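Local structure of polyprenyl synthetase (Zymomonas mobilis subsp. mobilis, 4KKM) at residues M30-V34 with P73-A78; D37-L41 with E88-R92; T79-V85 with G218-Q224. The protein probably joins isoprenyl diphosphates into longer chains, as a metal-dependent prenyltransferase of the FPP/GGPP synthase family. All blocks are in the same frame, centred on the assembly; numbering follows the deposited sequence.

Interaction 1: residues M30-V34 with P73-A78; sequences MMEQV and PLLVVA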
ATOM      1  N   MET B  30     -15.248   6.995 -25.367  1.00 50.63           N
ATOM      2  CA  MET B  30     -14.018   6.630 -24.667  1.00 49.10           C
ATOM      3  C   MET B  30     -14.314   6.160 -23.243  1.00 46.02           C
ATOM      4  O   MET B  30     -13.729   5.185 -22.771  1.00 47.90           O
ATOM      5  CB  MET B  30     -13.011   7.790 -24.660  1.00 45.83           C
ATOM      6  CG  MET B  30     -11.747   7.498 -23.845  1.00 43.37           C
ATOM      7  SD  MET B  30     -10.516   8.822 -23.844  1.00 49.91           S
ATOM      8  CE  MET B  30      -9.517   8.344 -25.248  1.00 67.09           C
ATOM      9  N   MET B  31     -15.238   6.840 -22.572  1.00 43.94           N
ATOM     10  CA  MET B  31     -15.586   6.499 -21.194  1.00 46.02           C
ATOM     11  C   MET B  31     -16.153   5.085 -21.080  1.00 47.52           C
ATOM     12  O   MET B  31     -15.734   4.308 -20.221  1.00 40.25           O
ATOM     13  CB  MET B  31     -16.568   7.520 -20.608  1.00 45.33           C
ATOM     14  CG  MET B  31     -15.938   8.860 -20.276  1.00 46.79           C
ATOM     15  SD  MET B  31     -17.107  10.105 -19.694  1.00 70.20           S
ATOM     16  CE  MET B  31     -17.617   9.393 -18.132  1.00 81.75           C
ATOM     17  N   GLU B  32     -17.092   4.752 -21.960  1.00 49.11           N
ATOM     18  CA  GLU B  32     -17.689   3.419 -21.966  1.00 52.34           C
ATOM     19  C   GLU B  32     -16.649   2.347 -22.288  1.00 48.32           C
ATOM     20  O   GLU B  32     -16.683   1.248 -21.735  1.00 50.77           O
ATOM     21  CB  GLU B  32     -18.848   3.356 -22.964  1.00 60.08           C
ATOM     22  CG  GLU B  32     -19.983   4.322 -22.649  1.00 71.07           C
ATOM     23  CD  GLU B  32     -21.064   4.334 -23.717  1.00 81.78           C
ATOM     24  OE1 GLU B  32     -20.833   3.777 -24.810  1.00 86.48           O
ATOM     25  OE2 GLU B  32     -22.148   4.903 -23.461  1.00 84.73           O
ATOM     26  N   GLN B  33     -15.724   2.675 -23.186  1.00 47.11           N
ATOM     27  CA  GLN B  33     -14.648   1.755 -23.543  1.00 46.86           C
ATOM     28  C   GLN B  33     -13.681   1.534 -22.385  1.00 41.94           C
ATOM     29  O   GLN B  33     -13.329   0.395 -22.069  1.00 39.50           O
ATOM     30  CB  GLN B  33     -13.883   2.270 -24.761  1.00 50.56           C
ATOM     31  CG  GLN B  33     -14.335   1.656 -26.066  1.00 65.64           C
ATOM     32  CD  GLN B  33     -14.144   2.587 -27.251  1.00 74.63           C
ATOM     33  OE1 GLN B  33     -13.235   3.423 -27.270  1.00 76.59           O
ATOM     34  NE2 GLN B  33     -15.012   2.452 -28.249  1.00 75.39           N
ATOM     35  N   VAL B  34     -13.240   2.627 -21.771  1.00 40.63           N
ATOM     36  CA  VAL B  34     -12.333   2.546 -20.628  1.00 37.28           C
ATOM     37  C   VAL B  34     -12.974   1.744 -19.496  1.00 35.98           C
ATOM     38  O   VAL B  34     -12.325   0.901 -18.871  1.00 34.52           O
ATOM     39  CB  VAL B  34     -11.932   3.951 -20.132  1.00 38.41           C
ATOM     40  CG1 VAL B  34     -11.180   3.869 -18.812  1.00 35.34           C
ATOM     41  CG2 VAL B  34     -11.088   4.668 -21.184  1.00 43.14           C
ATOM     42  N   PRO B  73      -8.634   6.182 -14.373  1.00 27.97           N
ATOM     43  CA  PRO B  73      -8.175   5.506 -15.595  1.00 27.12           C
ATOM     44  C   PRO B  73      -8.393   6.338 -16.859  1.00 29.73           C
ATOM     45  O   PRO B  73      -7.533   6.348 -17.745  1.00 28.13           O
ATOM     46  CB  PRO B  73      -9.037   4.244 -15.632  1.00 25.64           C
ATOM     47  CG  PRO B  73      -9.257   3.927 -14.179  1.00 22.49           C
ATOM     48  CD  PRO B  73      -9.390   5.270 -13.493  1.00 22.08           C
ATOM     49  N   LEU B  74      -9.517   7.045 -16.931  1.00 28.21           N
ATOM     50  CA  LEU B  74      -9.830   7.862 -18.099  1.00 27.74           C
ATOM     51  C   LEU B  74      -8.782   8.958 -18.297  1.00 27.79           C
ATOM     52  O   LEU B  74      -8.348   9.219 -19.418  1.00 29.89           O
ATOM     53  CB  LEU B  74     -11.225   8.479 -17.963  1.00 28.97           C
ATOM     54  CG  LEU B  74     -11.643   9.450 -19.068  1.00 32.26           C
ATOM     55  CD1 LEU B  74     -11.807   8.712 -20.398  1.00 30.75           C
ATOM     56  CD2 LEU B  74     -12.920  10.189 -18.674  1.00 37.13           C
ATOM     57  N   LEU B  75      -8.378   9.595 -17.203  1.00 28.08           N
ATOM     58  CA  LEU B  75      -7.341  10.626 -17.263  1.00 25.20           C
ATOM     59  C   LEU B  75      -5.999  10.060 -17.716  1.00 25.15           C
ATOM     60  O   LEU B  75      -5.284  10.691 -18.495  1.00 29.71           O
ATOM     61  CB  LEU B  75      -7.179  11.304 -15.900  1.00 24.17           C
ATOM     62  CG  LEU B  75      -8.301  12.267 -15.508  1.00 25.20           C
ATOM     63  CD1 LEU B  75      -8.175  12.657 -14.040  1.00 27.38           C
ATOM     64  CD2 LEU B  75      -8.272  13.497 -16.405  1.00 26.37           C
ATOM     65  N   VAL B  76      -5.645   8.882 -17.211  1.00 24.52           N
ATOM     66  CA  VAL B  76      -4.415   8.226 -17.641  1.00 28.16           C
ATOM     67  C   VAL B  76      -4.451   7.955 -19.143  1.00 30.78           C
ATOM     68  O   VAL B  76      -3.523   8.317 -19.873  1.00 29.86           O
ATOM     69  CB  VAL B  76      -4.175   6.899 -16.889  1.00 26.41           C
ATOM     70  CG1 VAL B  76      -3.003   6.144 -17.512  1.00 25.47           C
ATOM     71  CG2 VAL B  76      -3.923   7.168 -15.412  1.00 24.87           C
ATOM     72  N   VAL B  77      -5.536   7.333 -19.595  1.00 29.76           N
ATOM     73  CA  VAL B  77      -5.698   6.983 -21.004  1.00 31.44           C
ATOM     74  C   VAL B  77      -5.657   8.233 -21.888  1.00 32.08           C
ATOM     75  O   VAL B  77      -4.964   8.261 -22.911  1.00 33.86           O
ATOM     76  CB  VAL B  77      -7.013   6.194 -21.247  1.00 31.90           C
ATOM     77  CG1 VAL B  77      -7.332   6.116 -22.735  1.00 34.76           C
ATOM     78  CG2 VAL B  77      -6.934   4.794 -20.627  1.00 28.68           C
ATOM     79  N   ALA B  78      -6.379   9.274 -21.481  1.00 31.90           N
ATOM     80  CA  ALA B  78      -6.439  10.510 -22.263  1.00 32.08           C
ATOM     81  C   ALA B  78      -5.118  11.274 -22.269  1.00 32.82           C
ATOM     82  O   ALA B  78      -4.824  12.003 -23.216  1.00 35.30           O
ATOM     83  CB  ALA B  78      -7.574  11.419 -21.775  1.00 32.99           C
TER
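An apolar helix-on-helix contact joins Met30, Met31 and Val34 of helix 24-45 to Pro73, Leu74, Val77 and Ala78 of helix 71-80, within the mainly helical isoprenoid synthase fold and away from the calcium site. The two short segments cross steeply, their N-to-C directions 111° apart and their axes 10.2 Å apart at closest approach, so the packing is confined to a compact patch around Val34 and Leu74. Leu74 fills the middle of it. Its CB does not head straight for the N-terminal helix, but with CG anti to the backbone N (chi1 175°) its two methyls reach across to the methionines: CD1 lies mainly against the thioether arm of Met30, 3.7 Å from CG, and CD2 against Met31, 3.7 Å from its CG. Met30 runs extended as far as its sulfur and bends only at the last torsion (chi3 -91°), which swings the terminal methyl alongside Val77, CE to CG1 4.0 Å; its SD lies 4.4 Å from Ala78 CB. Tyr307 of helix 306-314 touches both Met30 and Ala78, and Ile311 touches Leu74, so that C-terminal helix packs against both partners. Leu91 of helix 87-109 also touches Val77. Val34 splits its branches: CG2 faces Val77, 4.2 Å from its CG2, the two valines lying alongside and pointing opposite ways, whereas CG1 meets the Pro73 ring, 3.9 Å from Pro73 CB.

Interaction 2: residues D37-L41 with E88-R92; sequences DIDRL and EAALR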
ATOM      1  N   ASP B  37     -12.806  -1.918 -20.389  1.00 39.01           N
ATOM      2  CA  ASP B  37     -11.430  -2.391 -20.325  1.00 38.05           C
ATOM      3  C   ASP B  37     -10.953  -2.564 -18.883  1.00 35.12           C
ATOM      4  O   ASP B  37     -10.285  -3.544 -18.561  1.00 36.00           O
ATOM      5  CB  ASP B  37     -10.506  -1.439 -21.080  1.00 36.83           C
ATOM      6  CG  ASP B  37     -10.635  -1.584 -22.586  1.00 44.63           C
ATOM      7  OD1 ASP B  37     -10.866  -2.723 -23.050  1.00 44.20           O
ATOM      8  OD2 ASP B  37     -10.504  -0.567 -23.302  1.00 45.47           O
ATOM      9  N   ILE B  38     -11.296  -1.606 -18.027  1.00 32.12           N
ATOM     10  CA  ILE B  38     -10.881  -1.655 -16.627  1.00 30.75           C
ATOM     11  C   ILE B  38     -11.557  -2.825 -15.922  1.00 32.23           C
ATOM     12  O   ILE B  38     -10.927  -3.504 -15.120  1.00 31.92           O
ATOM     13  CB  ILE B  38     -11.139  -0.310 -15.897  1.00 29.24           C
ATOM     14  CG1 ILE B  38     -10.200   0.765 -16.452  1.00 33.00           C
ATOM     15  CG2 ILE B  38     -10.935  -0.444 -14.374  1.00 25.94           C
ATOM     16  CD1 ILE B  38      -8.719   0.442 -16.264  1.00 30.28           C
ATOM     17  N   ASP B  39     -12.825  -3.089 -16.251  1.00 33.36           N
ATOM     18  CA  ASP B  39     -13.512  -4.274 -15.714  1.00 36.52           C
ATOM     19  C   ASP B  39     -12.837  -5.579 -16.144  1.00 36.87           C
ATOM     20  O   ASP B  39     -12.635  -6.484 -15.326  1.00 31.77           O
ATOM     21  CB  ASP B  39     -14.994  -4.303 -16.109  1.00 38.07           C
ATOM     22  CG  ASP B  39     -15.866  -3.466 -15.188  1.00 39.81           C
ATOM     23  OD1 ASP B  39     -15.378  -3.001 -14.137  1.00 36.88           O
ATOM     24  OD2 ASP B  39     -17.056  -3.280 -15.508  1.00 42.49           O
ATOM     25  N   ARG B  40     -12.500  -5.674 -17.427  1.00 37.23           N
ATOM     26  CA  ARG B  40     -11.772  -6.828 -17.943  1.00 39.60           C
ATOM     27  C   ARG B  40     -10.442  -7.018 -17.221  1.00 33.87           C
ATOM     28  O   ARG B  40     -10.087  -8.128 -16.824  1.00 38.18           O
ATOM     29  CB  ARG B  40     -11.511  -6.686 -19.447  1.00 46.48           C
ATOM     30  CG  ARG B  40     -10.401  -7.613 -19.948  1.00 51.90           C
ATOM     31  CD  ARG B  40     -10.182  -7.518 -21.453  1.00 57.49           C
ATOM     32  NE  ARG B  40      -9.775  -6.178 -21.875  1.00 56.40           N
ATOM     33  CZ  ARG B  40      -8.521  -5.736 -21.870  1.00 55.31           C
ATOM     34  NH1 ARG B  40      -7.536  -6.524 -21.461  1.00 56.63           N
ATOM     35  NH2 ARG B  40      -8.253  -4.504 -22.274  1.00 51.17           N
ATOM     36  N   LEU B  41      -9.706  -5.925 -17.056  1.00 31.72           N
ATOM     37  CA  LEU B  41      -8.373  -5.993 -16.476  1.00 30.37           C
ATOM     38  C   LEU B  41      -8.396  -6.410 -14.999  1.00 30.17           C
ATOM     39  O   LEU B  41      -7.576  -7.222 -14.562  1.00 30.79           O
ATOM     40  CB  LEU B  41      -7.641  -4.658 -16.676  1.00 29.04           C
ATOM     41  CG  LEU B  41      -7.278  -4.356 -18.133  1.00 38.43           C
ATOM     42  CD1 LEU B  41      -6.799  -2.918 -18.297  1.00 37.03           C
ATOM     43  CD2 LEU B  41      -6.226  -5.334 -18.631  1.00 39.48           C
ATOM     44  N   GLU B  88      -2.723  -0.517 -24.224  1.00 43.72           N
ATOM     45  CA  GLU B  88      -2.948  -1.500 -23.168  1.00 42.67           C
ATOM     46  C   GLU B  88      -2.105  -1.179 -21.932  1.00 36.32           C
ATOM     47  O   GLU B  88      -2.560  -1.333 -20.799  1.00 38.38           O
ATOM     48  CB  GLU B  88      -2.671  -2.923 -23.674  1.00 47.37           C
ATOM     49  CG  GLU B  88      -2.934  -4.031 -22.646  1.00 47.86           C
ATOM     50  CD  GLU B  88      -4.417  -4.359 -22.458  1.00 53.49           C
ATOM     51  OE1 GLU B  88      -5.279  -3.664 -23.036  1.00 54.05           O
ATOM     52  OE2 GLU B  88      -4.721  -5.327 -21.727  1.00 54.82           O
ATOM     53  N   ALA B  89      -0.874  -0.732 -22.157  1.00 38.06           N
ATOM     54  CA  ALA B  89      -0.002  -0.326 -21.063  1.00 38.51           C
ATOM     55  C   ALA B  89      -0.620   0.840 -20.293  1.00 37.93           C
ATOM     56  O   ALA B  89      -0.664   0.823 -19.062  1.00 32.98           O
ATOM     57  CB  ALA B  89       1.362   0.057 -21.593  1.00 39.42           C
ATOM     58  N   ALA B  90      -1.092   1.849 -21.025  1.00 35.78           N
ATOM     59  CA  ALA B  90      -1.789   2.983 -20.417  1.00 32.96           C
ATOM     60  C   ALA B  90      -2.967   2.516 -19.565  1.00 32.59           C
ATOM     61  O   ALA B  90      -3.159   2.983 -18.439  1.00 29.09           O
ATOM     62  CB  ALA B  90      -2.261   3.962 -21.495  1.00 33.53           C
ATOM     63  N   LEU B  91      -3.744   1.576 -20.096  1.00 32.61           N
ATOM     64  CA  LEU B  91      -4.866   1.018 -19.349  1.00 31.98           C
ATOM     65  C   LEU B  91      -4.429   0.321 -18.056  1.00 30.29           C
ATOM     66  O   LEU B  91      -5.118   0.407 -17.039  1.00 27.79           O
ATOM     67  CB  LEU B  91      -5.674   0.055 -20.224  1.00 31.26           C
ATOM     68  CG  LEU B  91      -6.638   0.699 -21.225  1.00 36.46           C
ATOM     69  CD1 LEU B  91      -7.102  -0.332 -22.254  1.00 39.11           C
ATOM     70  CD2 LEU B  91      -7.823   1.316 -20.491  1.00 33.50           C
ATOM     71  N   ARG B  92      -3.294  -0.370 -18.090  1.00 31.69           N
ATOM     72  CA  ARG B  92      -2.796  -1.053 -16.891  1.00 29.03           C
ATOM     73  C   ARG B  92      -2.363  -0.056 -15.816  1.00 31.38           C
ATOM     74  O   ARG B  92      -2.549  -0.292 -14.620  1.00 30.69           O
ATOM     75  CB  ARG B  92      -1.633  -1.993 -17.234  1.00 28.32           C
ATOM     76  CG  ARG B  92      -2.016  -3.166 -18.133  1.00 30.29           C
ATOM     77  CD  ARG B  92      -0.988  -4.293 -18.054  1.00 29.97           C
ATOM     78  NE  ARG B  92      -0.921  -4.825 -16.696  1.00 35.35           N
ATOM     79  CZ  ARG B  92      -1.775  -5.712 -16.189  1.00 40.41           C
ATOM     80  NH1 ARG B  92      -2.761  -6.197 -16.935  1.00 40.99           N
ATOM     81  NH2 ARG B  92      -1.636  -6.117 -14.932  1.00 33.76           N
TER
HETATM   82  O   HOH W   1      -5.178  -7.815 -15.734  1.00 33.44           O
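Arg40 leaves its helix with CG opposite the backbone N and bends at chi3, while Glu88 starts out just as extended and folds at chi2 (77°); the two bends let guanidinium and carboxylate meet. The flat groups come end-on and nearly coplanar, their planes 19° apart. Arg40 NH1 donates to Glu88 OE2 at 3.1 Å and Arg40 NH2 to Glu88 OE1 at 3.2 Å, each oxygen accepting on its syn lone pair. Two parallel bonds of this kind fix the rotation of both groups. NH2 also reaches back one turn to Asp37 OD1; this third bond is straight and in the guanidinium plane but longer, 3.3 Å, and arrives from above the Asp37 carboxylate. Leu41 CG and Asp37 O lie off-centre over one face of the guanidinium. Asp37, Arg40 and Glu88 thus form a salt-bridge network at the crossing of helices 24-45 and 87-109 of the isoprenoid synthase fold, the short segments inclined at 74°. The arginine between two carboxylates would be expected to offset their mutual repulsion.

Beside the network Leu91 is the main apolar group. Its CD1 touches CB, CG and OD2 of Asp37, 3.6 Å from OD2, on the same carboxylate that Arg40 holds. Leu41 comes in transverse to Leu91, its CD1 3.7 Å from Leu91 CB. Leu41 CD2 is turned to the charged groups instead, 3.4 Å from Glu88 OE2. Ile38, which also touches Pro73 of helix 71-80, brings CD1 to the backbone O of Leu91. Arg92 joins by water: the molecule donates to Leu41 O at 2.7 Å and accepts from Arg92 NH1 at 3.1 Å, in the plane of that guanidinium, whose NH2 is hydrogen-bonded to Gln45 OE1.

Interaction 3: residues T79-V85 with G218-Q224; sequences TCALFNV and GAIMGRQ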
ATOM      1  N   THR B  79      -4.330  11.132 -21.210  1.00 29.97           N
ATOM      2  CA  THR B  79      -3.031  11.796 -21.173  1.00 30.78           C
ATOM      3  C   THR B  79      -2.002  11.015 -21.988  1.00 30.42           C
ATOM      4  O   THR B  79      -1.233  11.596 -22.750  1.00 31.77           O
ATOM      5  CB  THR B  79      -2.516  12.003 -19.732  1.00 31.56           C
ATOM      6  OG1 THR B  79      -3.526  12.656 -18.957  1.00 26.88           O
ATOM      7  CG2 THR B  79      -1.258  12.873 -19.743  1.00 28.59           C
ATOM      8  N   CYS B  80      -1.993   9.692 -21.836  1.00 34.05           N
ATOM      9  CA  CYS B  80      -1.099   8.858 -22.640  1.00 37.60           C
ATOM     10  C   CYS B  80      -1.361   9.035 -24.136  1.00 40.34           C
ATOM     11  O   CYS B  80      -0.447   8.924 -24.960  1.00 43.30           O
ATOM     12  CB  CYS B  80      -1.213   7.387 -22.240  1.00 33.42           C
ATOM     13  SG  CYS B  80      -0.478   7.031 -20.641  1.00 36.99           S
ATOM     14  N   ALA B  81      -2.614   9.330 -24.473  1.00 40.46           N
ATOM     15  CA  ALA B  81      -3.015   9.571 -25.855  1.00 43.21           C
ATOM     16  C   ALA B  81      -2.313  10.777 -26.486  1.00 45.42           C
ATOM     17  O   ALA B  81      -2.227  10.880 -27.710  1.00 48.65           O
ATOM     18  CB  ALA B  81      -4.529   9.734 -25.945  1.00 42.22           C
ATOM     19  N   LEU B  82      -1.817  11.693 -25.657  1.00 39.64           N
ATOM     20  CA  LEU B  82      -1.098  12.866 -26.162  1.00 39.72           C
ATOM     21  C   LEU B  82       0.186  12.458 -26.859  1.00 39.59           C
ATOM     22  O   LEU B  82       0.667  13.135 -27.761  1.00 41.40           O
ATOM     23  CB  LEU B  82      -0.725  13.813 -25.019  1.00 37.33           C
ATOM     24  CG  LEU B  82      -1.851  14.418 -24.191  1.00 39.82           C
ATOM     25  CD1 LEU B  82      -1.291  15.231 -23.020  1.00 36.78           C
ATOM     26  CD2 LEU B  82      -2.693  15.274 -25.089  1.00 35.74           C
ATOM     27  N   PHE B  83       0.757  11.355 -26.399  1.00 42.83           N
ATOM     28  CA  PHE B  83       2.054  10.917 -26.872  1.00 47.77           C
ATOM     29  C   PHE B  83       1.852   9.556 -27.525  1.00 52.83           C
ATOM     30  O   PHE B  83       0.713   9.153 -27.756  1.00 60.26           O
ATOM     31  CB  PHE B  83       3.013  10.898 -25.683  1.00 41.05           C
ATOM     32  CG  PHE B  83       2.854  12.108 -24.787  1.00 41.29           C
ATOM     33  CD1 PHE B  83       3.068  13.380 -25.295  1.00 43.01           C
ATOM     34  CD2 PHE B  83       2.453  11.979 -23.464  1.00 38.17           C
ATOM     35  CE1 PHE B  83       2.912  14.508 -24.500  1.00 44.01           C
ATOM     36  CE2 PHE B  83       2.291  13.106 -22.656  1.00 37.94           C
ATOM     37  CZ  PHE B  83       2.519  14.370 -23.177  1.00 35.75           C
ATOM     38  N   ASN B  84       2.917   8.845 -27.858  1.00 51.41           N
ATOM     39  CA  ASN B  84       2.688   7.553 -28.494  1.00 64.56           C
ATOM     40  C   ASN B  84       2.861   6.409 -27.517  1.00 55.99           C
ATOM     41  O   ASN B  84       3.802   5.629 -27.614  1.00 62.71           O
ATOM     42  CB  ASN B  84       3.544   7.352 -29.747  1.00 76.28           C
ATOM     43  CG  ASN B  84       2.856   6.463 -30.777  1.00 83.36           C
ATOM     44  OD1 ASN B  84       1.630   6.328 -30.770  1.00 84.61           O
ATOM     45  ND2 ASN B  84       3.639   5.854 -31.660  1.00 86.24           N
ATOM     46  N   VAL B  85       1.941   6.329 -26.563  1.00 53.11           N
ATOM     47  CA  VAL B  85       1.995   5.305 -25.540  1.00 41.43           C
ATOM     48  C   VAL B  85       1.103   4.132 -25.909  1.00 42.46           C
ATOM     49  O   VAL B  85      -0.036   4.321 -26.336  1.00 46.17           O
ATOM     50  CB  VAL B  85       1.563   5.876 -24.178  1.00 40.96           C
ATOM     51  CG1 VAL B  85       1.627   4.804 -23.106  1.00 34.47           C
ATOM     52  CG2 VAL B  85       2.445   7.064 -23.824  1.00 39.11           C
ATOM     53  N   GLY B 218       1.072  10.074 -17.607  1.00 28.93           N
ATOM     54  CA  GLY B 218       1.075  10.240 -19.052  1.00 32.79           C
ATOM     55  C   GLY B 218       2.384  10.821 -19.546  1.00 34.56           C
ATOM     56  O   GLY B 218       2.952  10.357 -20.538  1.00 35.88           O
ATOM     57  N   ALA B 219       2.869  11.838 -18.841  1.00 31.27           N
ATOM     58  CA  ALA B 219       4.146  12.462 -19.167  1.00 31.63           C
ATOM     59  C   ALA B 219       5.297  11.476 -19.003  1.00 32.52           C
ATOM     60  O   ALA B 219       6.206  11.432 -19.826  1.00 35.33           O
ATOM     61  CB  ALA B 219       4.370  13.689 -18.297  1.00 31.23           C
ATOM     62  N   ILE B 220       5.246  10.690 -17.932  1.00 30.47           N
ATOM     63  CA  ILE B 220       6.270   9.690 -17.648  1.00 31.91           C
ATOM     64  C   ILE B 220       6.279   8.591 -18.717  1.00 35.37           C
ATOM     65  O   ILE B 220       7.334   8.249 -19.260  1.00 37.62           O
ATOM     66  CB  ILE B 220       6.075   9.091 -16.233  1.00 31.28           C
ATOM     67  CG1 ILE B 220       6.415  10.139 -15.168  1.00 29.41           C
ATOM     68  CG2 ILE B 220       6.933   7.844 -16.031  1.00 32.70           C
ATOM     69  CD1 ILE B 220       6.002   9.733 -13.751  1.00 26.35           C
ATOM     70  N   MET B 221       5.097   8.067 -19.037  1.00 31.48           N
ATOM     71  CA  MET B 221       4.964   7.028 -20.054  1.00 33.03           C
ATOM     72  C   MET B 221       5.382   7.559 -21.422  1.00 38.77           C
ATOM     73  O   MET B 221       5.822   6.799 -22.285  1.00 41.78           O
ATOM     74  CB  MET B 221       3.531   6.471 -20.102  1.00 32.20           C
ATOM     75  CG  MET B 221       3.121   5.634 -18.875  1.00 30.00           C
ATOM     76  SD  MET B 221       3.846   3.978 -18.876  1.00 38.10           S
ATOM     77  CE  MET B 221       2.804   3.174 -20.090  1.00 34.35           C
ATOM     78  N   GLY B 222       5.260   8.869 -21.611  1.00 34.48           N
ATOM     79  CA  GLY B 222       5.601   9.485 -22.878  1.00 37.89           C
ATOM     80  C   GLY B 222       7.018  10.028 -22.953  1.00 37.54           C
ATOM     81  O   GLY B 222       7.379  10.671 -23.939  1.00 43.02           O
ATOM     82  N   ARG B 223       7.809   9.776 -21.910  1.00 32.90           N
ATOM     83  CA  ARG B 223       9.184  10.279 -21.797  1.00 36.04           C
ATOM     84  C   ARG B 223       9.266  11.775 -22.073  1.00 39.23           C
ATOM     85  O   ARG B 223      10.142  12.222 -22.807  1.00 39.89           O
ATOM     86  CB  ARG B 223      10.151   9.546 -22.747  1.00 39.60           C
ATOM     87  CG  ARG B 223      10.188   8.032 -22.637  1.00 44.78           C
ATOM     88  CD  ARG B 223       9.997   7.546 -21.209  1.00 49.25           C
ATOM     89  NE  ARG B 223      11.139   7.786 -20.323  1.00 52.94           N
ATOM     90  CZ  ARG B 223      11.046   8.293 -19.092  1.00 58.45           C
ATOM     91  NH1 ARG B 223       9.863   8.645 -18.590  1.00 41.47           N
ATOM     92  NH2 ARG B 223      12.143   8.456 -18.360  1.00 64.33           N
ATOM     93  N   GLN B 224       8.352  12.541 -21.488  1.00 36.18           N
ATOM     94  CA  GLN B 224       8.257  13.968 -21.775  1.00 35.48           C
ATOM     95  C   GLN B 224       9.142  14.821 -20.868  1.00 38.16           C
ATOM     96  O   GLN B 224       9.494  14.408 -19.762  1.00 36.92           O
ATOM     97  CB  GLN B 224       6.795  14.421 -21.691  1.00 37.12           C
ATOM     98  CG  GLN B 224       5.908  13.742 -22.720  1.00 38.76           C
ATOM     99  CD  GLN B 224       6.295  14.127 -24.134  1.00 44.56           C
ATOM    100  OE1 GLN B 224       6.281  15.303 -24.486  1.00 44.92           O
ATOM    101  NE2 GLN B 224       6.665  13.140 -24.941  1.00 40.59           N
TER
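Phe83 and Gln224 carry this contact between two helix ends of the isoprenoid synthase fold: a type I turn spans Cys80 to Phe83 in the region of the C-terminal end of helix 71-80, and a Schellman motif closes helix 208-221, with Arg223 at its positive-phi position. Stacking comes first. Gln224 CG sits over the centre of the Phe83 ring in a CH-pi contact, 3.5 Å from the centroid, and the amide continues flat over the same face, its plane 10° from that of the ring. Leu82 CB takes the opposite face, so the ring is sandwiched. A bent chain (chi2 -65°) folds the Gln224 amide back, and NE2 donates to Gly222 O at 2.8 Å from above the carbonyl plane, holding the amide in place over the ring.

Close backbone approach is the second element. Cys80 and Gly218 come within 4.4 Å CA to CA; the glycine has no side chain, and Thr79 CG2 rests 3.6 Å from its CA. Gly218 O lies at the ring edge, 3.4 Å from Phe83 CD2. Gly222, likewise bare, brings its CA to 4.1 Å from the same CD2.

Apolar packing completes the contact on the side toward helix 87-109. Cys80 SG touches both Gly218 CA and Met221 CB. Met221, bent at chi2 and chi3, runs athwart Val85 and brings its terminal CE to 3.6 Å from Val85 CG1.

How the interactions relate
Interactions 1 and 3 share helix 71-80, the first using its body and the other its end, and interactions 1 and 2 share helix 24-45; interaction 2 only touches interaction 3. All three are partly buried and lie away from the calcium site, with interaction 1 nearest the centre of the chain and interaction 3 farthest. Chemistry follows position: interaction 1 is wholly apolar, interaction 2 adds a charged network and a water to its apolar groups, and interaction 3 combines glycines, a ring-amide stack and apolar packing between helix ends. Interactions 1 and 2 touch at Val76 CG1 and Ala90 O, 3.3 Å apart; Ala90 CB meets Cys80 SG at 3.7 Å between interactions 2 and 3.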